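Local coordinates for ketosynthase (Streptomyces sp. MSC090213JE08, PDB 6KXD), which probably condenses acyl-ACP with malonyl-ACP, releasing carbon dioxide, as the ketosynthase of a highly reducing type II polyketide synthase that makes ishigamide, at residues G16-G24 against C56-W66; I67-A78 against R147-R157. One frame throughout, in Å; residues are numbered along the deposited sequence.

Contact 1. Residues G16-G24 against C56-W66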
loop_
_atom_site.group_PDB
_atom_site.type_symbol
_atom_site.label_atom_id
_atom_site.label_comp_id
_atom_site.label_asym_id
_atom_site.label_seq_id
_atom_site.Cartn_x
_atom_site.Cartn_y
_atom_site.Cartn_z
ATOM N N GLY A 16 5.034 -5.480 18.223
ATOM C CA GLY A 16 3.849 -4.957 18.783
ATOM C C GLY A 16 2.662 -5.680 18.192
ATOM O O GLY A 16 2.595 -5.811 16.980
ATOM N N VAL A 17 1.717 -6.076 19.047
ATOM C CA VAL A 17 0.590 -6.941 18.658
ATOM C C VAL A 17 -0.692 -6.484 19.352
ATOM O O VAL A 17 -0.741 -6.422 20.591
ATOM C CB VAL A 17 0.854 -8.420 19.007
ATOM C CG1 VAL A 17 -0.351 -9.277 18.607
ATOM C CG2 VAL A 17 2.133 -8.955 18.403
ATOM N N ILE A 18 -1.721 -6.241 18.538
ATOM C CA ILE A 18 -3.102 -6.089 18.869
ATOM C C ILE A 18 -3.843 -7.156 18.080
ATOM O O ILE A 18 -3.952 -7.024 16.881
ATOM C CB ILE A 18 -3.670 -4.723 18.458
ATOM C CG1 ILE A 18 -2.956 -3.536 19.111
ATOM C CG2 ILE A 18 -5.158 -4.694 18.724
ATOM C CD1 ILE A 18 -3.424 -3.251 20.507
ATOM N N SER A 19 -4.362 -8.187 18.736
ATOM C CA SER A 19 -4.933 -9.300 17.979
ATOM C C SER A 19 -6.120 -9.874 18.740
ATOM O O SER A 19 -6.284 -9.629 19.947
ATOM C CB SER A 19 -3.891 -10.366 17.712
ATOM O OG SER A 19 -3.870 -11.338 18.744
ATOM N N SER A 20 -6.875 -10.686 18.003
ATOM C CA SER A 20 -8.057 -11.354 18.477
ATOM C C SER A 20 -7.689 -12.433 19.504
ATOM O O SER A 20 -8.597 -12.883 20.162
ATOM C CB SER A 20 -8.858 -11.920 17.318
ATOM O OG SER A 20 -8.105 -12.917 16.657
ATOM N N ILE A 21 -6.406 -12.832 19.615
ATOM C CA ILE A 21 -5.948 -13.866 20.537
ATOM C C ILE A 21 -4.943 -13.315 21.551
ATOM O O ILE A 21 -4.219 -14.109 22.210
ATOM C CB ILE A 21 -5.367 -15.094 19.808
ATOM C CG1 ILE A 21 -4.005 -14.832 19.152
ATOM C CG2 ILE A 21 -6.395 -15.625 18.822
ATOM C CD1 ILE A 21 -3.338 -16.057 18.611
ATOM N N GLY A 22 -4.870 -11.988 21.691
ATOM C CA GLY A 22 -3.921 -11.416 22.617
ATOM C C GLY A 22 -3.303 -10.113 22.138
ATOM O O GLY A 22 -3.075 -9.904 20.944
ATOM N N THR A 23 -3.014 -9.254 23.113
ATOM C CA THR A 23 -2.462 -7.905 22.943
ATOM C C THR A 23 -1.127 -7.861 23.679
ATOM O O THR A 23 -1.054 -8.195 24.854
ATOM C CB THR A 23 -3.460 -6.864 23.462
ATOM O OG1 THR A 23 -4.605 -6.856 22.611
ATOM C CG2 THR A 23 -2.866 -5.475 23.528
ATOM N N GLY A 24 -0.064 -7.499 22.963
ATOM C CA GLY A 24 1.289 -7.546 23.444
ATOM C C GLY A 24 1.944 -8.874 23.142
ATOM O O GLY A 24 1.251 -9.858 22.946
ATOM N N CYS A 56 -13.446 -12.317 14.138
ATOM C CA CYS A 56 -12.384 -12.419 15.083
ATOM C C CYS A 56 -11.951 -11.014 15.474
ATOM O O CYS A 56 -10.853 -10.568 15.095
ATOM C CB CYS A 56 -11.194 -13.200 14.550
ATOM S SG CYS A 56 -11.577 -14.953 14.284
ATOM N N GLU A 57 -12.825 -10.340 16.218
ATOM C CA GLU A 57 -12.562 -9.001 16.675
ATOM C C GLU A 57 -11.527 -9.017 17.787
ATOM O O GLU A 57 -11.281 -10.037 18.465
ATOM C CB GLU A 57 -13.812 -8.320 17.205
ATOM C CG GLU A 57 -14.714 -7.803 16.132
ATOM C CD GLU A 57 -15.963 -7.163 16.691
ATOM O OE1 GLU A 57 -16.036 -7.033 17.936
ATOM O OE2 GLU A 57 -16.842 -6.777 15.901
ATOM N N VAL A 58 -10.885 -7.851 17.952
ATOM C CA VAL A 58 -10.115 -7.575 19.117
ATOM C C VAL A 58 -11.139 -7.226 20.193
ATOM O O VAL A 58 -11.972 -6.328 20.028
ATOM C CB VAL A 58 -9.075 -6.458 18.910
ATOM C CG1 VAL A 58 -8.476 -5.983 20.226
ATOM C CG2 VAL A 58 -7.959 -6.919 17.983
ATOM N N PRO A 59 -11.161 -7.986 21.297
ATOM C CA PRO A 59 -12.286 -7.910 22.236
ATOM C C PRO A 59 -12.340 -6.633 23.099
ATOM O O PRO A 59 -13.420 -6.015 23.207
ATOM C CB PRO A 59 -12.059 -9.187 23.068
ATOM C CG PRO A 59 -10.584 -9.373 23.084
ATOM C CD PRO A 59 -10.142 -8.970 21.689
ATOM N N ASP A 60 -11.194 -6.235 23.667
ATOM C CA ASP A 60 -11.194 -5.282 24.770
ATOM C C ASP A 60 -10.058 -4.269 24.598
ATOM O O ASP A 60 -9.262 -4.040 25.510
ATOM C CB ASP A 60 -11.124 -6.010 26.118
ATOM C CG ASP A 60 -12.460 -6.569 26.595
ATOM O OD1 ASP A 60 -13.495 -5.882 26.413
ATOM O OD2 ASP A 60 -12.461 -7.694 27.139
ATOM N N PHE A 61 -10.067 -3.595 23.447
ATOM C CA PHE A 61 -9.058 -2.642 23.079
ATOM C C PHE A 61 -9.196 -1.352 23.899
ATOM O O PHE A 61 -10.233 -0.711 23.887
ATOM C CB PHE A 61 -9.199 -2.313 21.592
ATOM C CG PHE A 61 -8.248 -1.258 21.105
ATOM C CD1 PHE A 61 -6.883 -1.435 21.244
ATOM C CD2 PHE A 61 -8.722 -0.141 20.437
ATOM C CE1 PHE A 61 -5.998 -0.474 20.776
ATOM C CE2 PHE A 61 -7.834 0.817 19.980
ATOM C CZ PHE A 61 -6.483 0.635 20.138
ATOM N N GLU A 62 -8.105 -0.952 24.555
ATOM C CA GLU A 62 -8.070 0.295 25.334
ATOM C C GLU A 62 -6.987 1.196 24.760
ATOM O O GLU A 62 -5.803 1.033 25.085
ATOM C CB GLU A 62 -7.805 -0.011 26.809
ATOM C CG GLU A 62 -9.026 -0.555 27.528
ATOM C CD GLU A 62 -8.727 -1.051 28.936
ATOM O OE1 GLU A 62 -9.656 -1.594 29.569
ATOM O OE2 GLU A 62 -7.561 -0.899 29.387
ATOM N N PRO A 63 -7.375 2.142 23.888
ATOM C CA PRO A 63 -6.402 2.945 23.159
ATOM C C PRO A 63 -5.503 3.737 24.118
ATOM O O PRO A 63 -4.318 3.862 23.864
ATOM C CB PRO A 63 -7.246 3.823 22.222
ATOM C CG PRO A 63 -8.689 3.679 22.662
ATOM C CD PRO A 63 -8.764 2.451 23.531
ATOM N N GLY A 64 -6.067 4.159 25.259
ATOM C CA GLY A 64 -5.372 4.932 26.261
ATOM C C GLY A 64 -4.136 4.236 26.804
ATOM O O GLY A 64 -3.225 4.885 27.320
ATOM N N ARG A 65 -4.086 2.909 26.748
ATOM C CA ARG A 65 -2.882 2.219 27.198
ATOM C C ARG A 65 -1.685 2.621 26.326
ATOM O O ARG A 65 -0.558 2.619 26.797
ATOM C CB ARG A 65 -3.083 0.699 27.220
ATOM C CG ARG A 65 -3.775 0.177 28.473
ATOM C CD ARG A 65 -3.805 -1.343 28.619
ATOM N NE ARG A 65 -2.518 -2.051 28.580
ATOM C CZ ARG A 65 -1.474 -1.862 29.404
ATOM N NH1 ARG A 65 -1.215 -0.677 29.929
ATOM N NH2 ARG A 65 -0.668 -2.875 29.683
ATOM N N TRP A 66 -1.933 2.999 25.063
ATOM C CA TRP A 66 -0.892 3.028 24.037
ATOM C C TRP A 66 -0.734 4.412 23.408
ATOM O O TRP A 66 0.391 4.802 23.014
ATOM C CB TRP A 66 -1.255 2.010 22.956
ATOM C CG TRP A 66 -1.862 0.760 23.520
ATOM C CD1 TRP A 66 -3.170 0.364 23.478
ATOM C CD2 TRP A 66 -1.156 -0.258 24.232
ATOM N NE1 TRP A 66 -3.326 -0.851 24.088
ATOM C CE2 TRP A 66 -2.112 -1.241 24.587
ATOM C CE3 TRP A 66 0.181 -0.425 24.606
ATOM C CZ2 TRP A 66 -1.752 -2.391 25.283
ATOM C CZ3 TRP A 66 0.526 -1.550 25.320
ATOM C CH2 TRP A 66 -0.429 -2.513 25.652
HETATM O O HOH W 1 -8.503 -11.380 14.113
#
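A beta hairpin of the thiolase-like ketosynthase fold, strand 10-19 turning back into the short strand 22-23, is lined along one side by the loop 56-66, where Ile18 packs on Val58 and Phe61. The two branches of Ile18 divide the work. CG2, anti to the backbone N (CG1 lies at chi1 -60°), meets Val58 CG2 at 3.7 Å, the two side chains crossing at about a right angle. The other branch carries CD1 to the Phe61 ring, 3.8 Å from CE1, by an oblique approach. Val58 CG2 also lies 3.6 Å from Ser19 C, so this methyl rests on the backbone as well as on Ile18. On the returning strand Thr23 CG2 comes obliquely to Trp66 CZ2 at 3.7 Å. Helix 77-93 flanks the same apolar cluster, Met88 touching both Ile18 and Trp66 while Tyr81 meets Phe61 edge-to-face.

Polar matching is concentrated at the turn. Ser19 to Gly22 form a type I turn, and Ser19 OG accepts from Ile21 N in an ST turn while donating to Gly22 O at 2.7 Å, in the carbonyl plane. Arg40 NH1 ties the two segments together, bonding both Ser20 O and Glu57 O. A water joins the segments as well, 3.0 Å from Ser20 OG and donating to Cys56 O at 2.7 Å.

Contact 2. Residues I67-A78 against R147-R157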
loop_
_atom_site.group_PDB
_atom_site.type_symbol
_atom_site.label_atom_id
_atom_site.label_comp_id
_atom_site.label_asym_id
_atom_site.label_seq_id
_atom_site.Cartn_x
_atom_site.Cartn_y
_atom_site.Cartn_z
ATOM N N ILE A 67 -1.870 5.095 23.249
ATOM C CA ILE A 67 -1.961 6.296 22.455
ATOM C C ILE A 67 -2.032 7.494 23.394
ATOM O O ILE A 67 -2.919 7.572 24.250
ATOM C CB ILE A 67 -3.159 6.256 21.505
ATOM C CG1 ILE A 67 -3.068 5.017 20.612
ATOM C CG2 ILE A 67 -3.224 7.518 20.670
ATOM C CD1 ILE A 67 -4.272 4.810 19.758
ATOM N N HIS A 68 -1.073 8.400 23.198
ATOM C CA HIS A 68 -0.854 9.508 24.135
ATOM C C HIS A 68 -1.039 10.862 23.469
ATOM O O HIS A 68 -1.493 11.839 24.146
ATOM C CB HIS A 68 0.548 9.384 24.737
ATOM C CG HIS A 68 0.699 8.220 25.642
ATOM N ND1 HIS A 68 0.285 8.261 26.964
ATOM C CD2 HIS A 68 1.246 7.006 25.441
ATOM C CE1 HIS A 68 0.527 7.099 27.521
ATOM N NE2 HIS A 68 1.112 6.316 26.609
ATOM N N HIS A 69 -0.629 10.968 22.190
ATOM C CA HIS A 69 -0.408 12.233 21.544
ATOM C C HIS A 69 -1.457 12.516 20.492
ATOM O O HIS A 69 -1.836 13.601 20.345
ATOM C CB HIS A 69 0.972 12.302 20.890
ATOM C CG HIS A 69 2.048 12.240 21.893
ATOM N ND1 HIS A 69 3.137 11.396 21.781
ATOM C CD2 HIS A 69 2.184 12.918 23.051
ATOM C CE1 HIS A 69 3.916 11.583 22.823
ATOM N NE2 HIS A 69 3.339 12.487 23.628
ATOM N N VAL A 70 -1.821 11.499 19.705
ATOM C CA VAL A 70 -2.702 11.692 18.617
ATOM C C VAL A 70 -4.121 11.624 19.170
ATOM O O VAL A 70 -4.487 10.622 19.765
ATOM C CB VAL A 70 -2.468 10.607 17.547
ATOM C CG1 VAL A 70 -3.473 10.765 16.427
ATOM C CG2 VAL A 70 -1.048 10.665 17.010
ATOM N N PRO A 71 -4.996 12.620 18.945
ATOM C CA PRO A 71 -6.397 12.478 19.315
ATOM C C PRO A 71 -7.001 11.250 18.638
ATOM O O PRO A 71 -6.752 11.040 17.462
ATOM C CB PRO A 71 -7.070 13.729 18.767
ATOM C CG PRO A 71 -5.945 14.730 18.643
ATOM C CD PRO A 71 -4.712 13.919 18.347
ATOM N N LEU A 72 -7.792 10.495 19.390
ATOM C CA LEU A 72 -8.422 9.267 18.879
ATOM C C LEU A 72 -9.313 9.542 17.674
ATOM O O LEU A 72 -9.391 8.675 16.754
ATOM C CB LEU A 72 -9.198 8.575 20.002
ATOM C CG LEU A 72 -8.344 8.060 21.158
ATOM C CD1 LEU A 72 -9.230 7.410 22.225
ATOM C CD2 LEU A 72 -7.284 7.099 20.662
ATOM N N ASP A 73 -9.953 10.719 17.591
ATOM C CA ASP A 73 -10.821 10.929 16.490
ATOM C C ASP A 73 -10.027 11.234 15.199
ATOM O O ASP A 73 -10.625 11.391 14.168
ATOM C CB ASP A 73 -11.879 11.984 16.772
ATOM C CG ASP A 73 -11.352 13.390 16.913
ATOM O OD1 ASP A 73 -10.130 13.621 16.681
ATOM O OD2 ASP A 73 -12.161 14.232 17.313
ATOM N N ASP A 74 -8.702 11.342 15.284
ATOM C CA ASP A 74 -7.889 11.510 14.083
ATOM C C ASP A 74 -7.738 10.170 13.372
ATOM O O ASP A 74 -7.209 10.109 12.288
ATOM C CB ASP A 74 -6.519 12.084 14.449
ATOM C CG ASP A 74 -6.531 13.590 14.593
ATOM O OD1 ASP A 74 -7.620 14.166 14.469
ATOM O OD2 ASP A 74 -5.421 14.169 14.787
ATOM N N MET A 75 -8.139 9.093 14.038
ATOM C CA MET A 75 -7.929 7.734 13.497
ATOM C C MET A 75 -9.234 6.976 13.605
ATOM O O MET A 75 -9.954 7.154 14.594
ATOM C CB MET A 75 -6.929 6.961 14.337
ATOM C CG MET A 75 -5.610 7.628 14.463
ATOM S SD MET A 75 -4.606 6.939 15.733
ATOM C CE MET A 75 -5.206 7.822 17.179
ATOM N N GLY A 76 -9.491 6.075 12.653
ATOM C CA GLY A 76 -10.427 5.057 12.916
ATOM C C GLY A 76 -9.766 3.917 13.641
ATOM O O GLY A 76 -8.608 3.981 14.052
ATOM N N ARG A 77 -10.501 2.823 13.760
ATOM C CA ARG A 77 -10.044 1.719 14.521
ATOM C C ARG A 77 -8.730 1.152 13.965
ATOM O O ARG A 77 -7.857 0.736 14.706
ATOM C CB ARG A 77 -11.176 0.687 14.581
ATOM C CG ARG A 77 -10.928 -0.423 15.585
ATOM C CD ARG A 77 -10.810 0.060 17.027
ATOM N NE ARG A 77 -12.108 0.118 17.693
ATOM C CZ ARG A 77 -12.578 -0.768 18.570
ATOM N NH1 ARG A 77 -11.896 -1.858 18.882
ATOM N NH2 ARG A 77 -13.747 -0.543 19.141
ATOM N N ALA A 78 -8.603 1.042 12.635
ATOM C CA ALA A 78 -7.423 0.402 12.126
ATOM C C ALA A 78 -6.185 1.230 12.515
ATOM O O ALA A 78 -5.148 0.664 12.871
ATOM C CB ALA A 78 -7.510 0.235 10.641
ATOM N N ARG A 147 -2.988 7.537 5.995
ATOM C CA ARG A 147 -2.990 7.977 7.371
ATOM C C ARG A 147 -2.511 6.895 8.360
ATOM O O ARG A 147 -1.953 7.228 9.388
ATOM C CB ARG A 147 -4.372 8.577 7.650
ATOM C CG ARG A 147 -4.557 8.972 9.101
ATOM C CD ARG A 147 -5.932 9.587 9.310
ATOM N NE ARG A 147 -5.956 10.875 8.669
ATOM C CZ ARG A 147 -6.077 12.032 9.274
ATOM N NH1 ARG A 147 -6.329 12.087 10.569
ATOM N NH2 ARG A 147 -6.011 13.126 8.539
ATOM N N LEU A 148 -2.692 5.595 8.069
ATOM C CA LEU A 148 -2.300 4.565 8.956
ATOM C C LEU A 148 -0.817 4.634 9.288
ATOM O O LEU A 148 -0.424 4.232 10.380
ATOM C CB LEU A 148 -2.574 3.195 8.344
ATOM C CG LEU A 148 -4.032 2.890 8.019
ATOM C CD1 LEU A 148 -4.152 1.463 7.508
ATOM C CD2 LEU A 148 -4.913 3.099 9.234
ATOM N N SER A 149 -0.003 5.088 8.322
ATOM C CA SER A 149 1.422 5.197 8.486
ATOM C C SER A 149 1.797 6.497 9.160
ATOM O O SER A 149 2.612 6.480 10.060
ATOM C CB SER A 149 2.119 5.034 7.118
ATOM O OG SER A 149 2.222 3.652 6.882
ATOM N N THR A 150 1.190 7.582 8.710
ATOM C CA THR A 150 1.549 8.923 9.180
ATOM C C THR A 150 1.173 9.102 10.659
ATOM O O THR A 150 1.902 9.769 11.397
ATOM C CB THR A 150 0.934 10.042 8.338
ATOM O OG1 THR A 150 -0.499 10.012 8.369
ATOM C CG2 THR A 150 1.470 10.015 6.920
ATOM N N VAL A 151 0.068 8.500 11.123
ATOM C CA VAL A 151 -0.302 8.704 12.540
ATOM C C VAL A 151 0.726 8.076 13.478
ATOM O O VAL A 151 0.826 8.532 14.606
ATOM C CB VAL A 151 -1.699 8.188 12.905
ATOM C CG1 VAL A 151 -2.778 9.062 12.323
ATOM C CG2 VAL A 151 -1.849 6.722 12.528
ATOM N N ILE A 152 1.368 6.973 13.077
ATOM C CA ILE A 152 2.406 6.375 13.857
ATOM C C ILE A 152 3.522 7.399 14.031
ATOM O O ILE A 152 4.060 7.520 15.132
ATOM C CB ILE A 152 2.958 5.096 13.248
ATOM C CG1 ILE A 152 1.877 4.011 13.258
ATOM C CG2 ILE A 152 4.233 4.688 13.966
ATOM C CD1 ILE A 152 2.208 2.807 12.479
ATOM N N ALA A 153 3.879 8.067 12.930
ATOM C CA ALA A 153 4.972 9.028 13.011
ATOM C C ALA A 153 4.557 10.129 13.990
ATOM O O ALA A 153 5.381 10.645 14.797
ATOM C CB ALA A 153 5.345 9.584 11.663
ATOM N N ARG A 154 3.299 10.537 13.876
ATOM C CA ARG A 154 2.748 11.578 14.737
ATOM C C ARG A 154 2.848 11.163 16.204
ATOM O O ARG A 154 3.308 11.931 17.056
ATOM C CB ARG A 154 1.298 11.883 14.362
ATOM C CG ARG A 154 1.173 12.698 13.090
ATOM C CD ARG A 154 -0.256 13.093 12.824
ATOM N NE ARG A 154 -0.798 13.911 13.889
ATOM C CZ ARG A 154 -2.106 14.101 14.076
ATOM N NH1 ARG A 154 -2.961 13.600 13.204
ATOM N NH2 ARG A 154 -2.538 14.797 15.116
ATOM N N GLU A 155 2.357 9.979 16.509
ATOM C CA GLU A 155 2.329 9.487 17.899
ATOM C C GLU A 155 3.751 9.310 18.475
ATOM O O GLU A 155 4.007 9.624 19.651
ATOM C CB GLU A 155 1.573 8.171 17.931
ATOM C CG GLU A 155 1.558 7.526 19.290
ATOM C CD GLU A 155 0.826 8.295 20.385
ATOM O OE1 GLU A 155 0.077 9.238 20.063
ATOM O OE2 GLU A 155 1.024 7.928 21.577
ATOM N N LEU A 156 4.694 8.819 17.662
ATOM C CA LEU A 156 6.016 8.550 18.162
ATOM C C LEU A 156 6.950 9.761 17.994
ATOM O O LEU A 156 8.140 9.659 18.370
ATOM C CB LEU A 156 6.566 7.292 17.501
ATOM C CG LEU A 156 5.725 6.051 17.787
ATOM C CD1 LEU A 156 6.302 4.850 17.081
ATOM C CD2 LEU A 156 5.614 5.821 19.278
ATOM N N ARG A 157 6.420 10.862 17.451
ATOM C CA ARG A 157 7.126 12.125 17.286
ATOM C C ARG A 157 8.339 11.950 16.377
ATOM O O ARG A 157 9.438 12.385 16.694
ATOM C CB ARG A 157 7.513 12.655 18.673
ATOM C CG ARG A 157 6.306 12.927 19.557
ATOM C CD ARG A 157 5.474 14.071 19.037
ATOM N NE ARG A 157 6.253 15.298 18.975
ATOM C CZ ARG A 157 5.903 16.386 18.298
ATOM N NH1 ARG A 157 4.747 16.425 17.647
ATOM N NH2 ARG A 157 6.730 17.420 18.258
#
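The N-terminal end of helix 77-93 and the loop leading into it lie along helix 147-156 of the thiolase-like fold, held chiefly by Glu155, whose carboxylate receives three consecutive backbone N-H groups from His68, His69 and Val70. OE2 takes His68 N at 2.7 Å, on the syn side but 27° out of the carboxylate plane. OE1 takes two donors: His69 N on its syn lone pair at 2.8 Å, and Val70 N nearly along the C-O bond at 3.0 Å. A bend at chi2 turns the carboxylate toward the loop. Arg87 adds a salt bridge to OE2, so the buried charge is both bonded and countered. The helix backbone contributes too, because Glu155 O accepts from His69 ND1 in a nearly straight bond (168°), the oxygen lying close to the plane of the imidazole ring.

Charged pairing is carried by Asp74. Arg154 presents NH1 and NH2 end-on to the single atom OD2, each nitrogen 3.0 Å from it, the guanidinium and carboxylate planes lying 52° apart; NH2 meets OD2 almost head-on, whereas NH1 approaches from above the carboxylate plane. Val70 CG1 rests over one face of this guanidinium. At the start of the helix, Arg147 NH1 donates in the carbonyl plane to Asp74 O at 2.8 Å. Arg147 and Arg157 each have a salt bridge to the neighbouring subunit, with Asp363 and Asp262 of that subunit respectively, bringing this region to the dimer interface.

Apolar contacts run along the helix. Val70 CG2 packs on Arg154 CB at 3.7 Å, Met75 CG meets Val151 CG1 at 3.8 Å, and at the helix start Leu148 CD2 closes on Ala78 CB at 4.1 Å.

Overall arrangement
Contacts 1 and 2 follow one another along the chain, the first closing at Trp66 before the second opens at Ile67, and their centres lie 16 Å apart. Residues 56-78 run without a break from the hairpin, whose strand 10-19 also pairs with strands 234-242 and 255-264 of the main mixed sheet, to helix 147-156, which packs on strands 105-110 and 161-166 of that sheet. Helix 77-93 serves both: Met88 touches contact 1, Val83 touches contact 2, and Arg87 bonds Trp66 O as well as Glu155. Pro63 CB also packs on Leu72 CD2, 3.6 Å away. Contact 1 is buried within the subunit, whereas helix 147-156 in contact 2 also touches the neighbouring subunit.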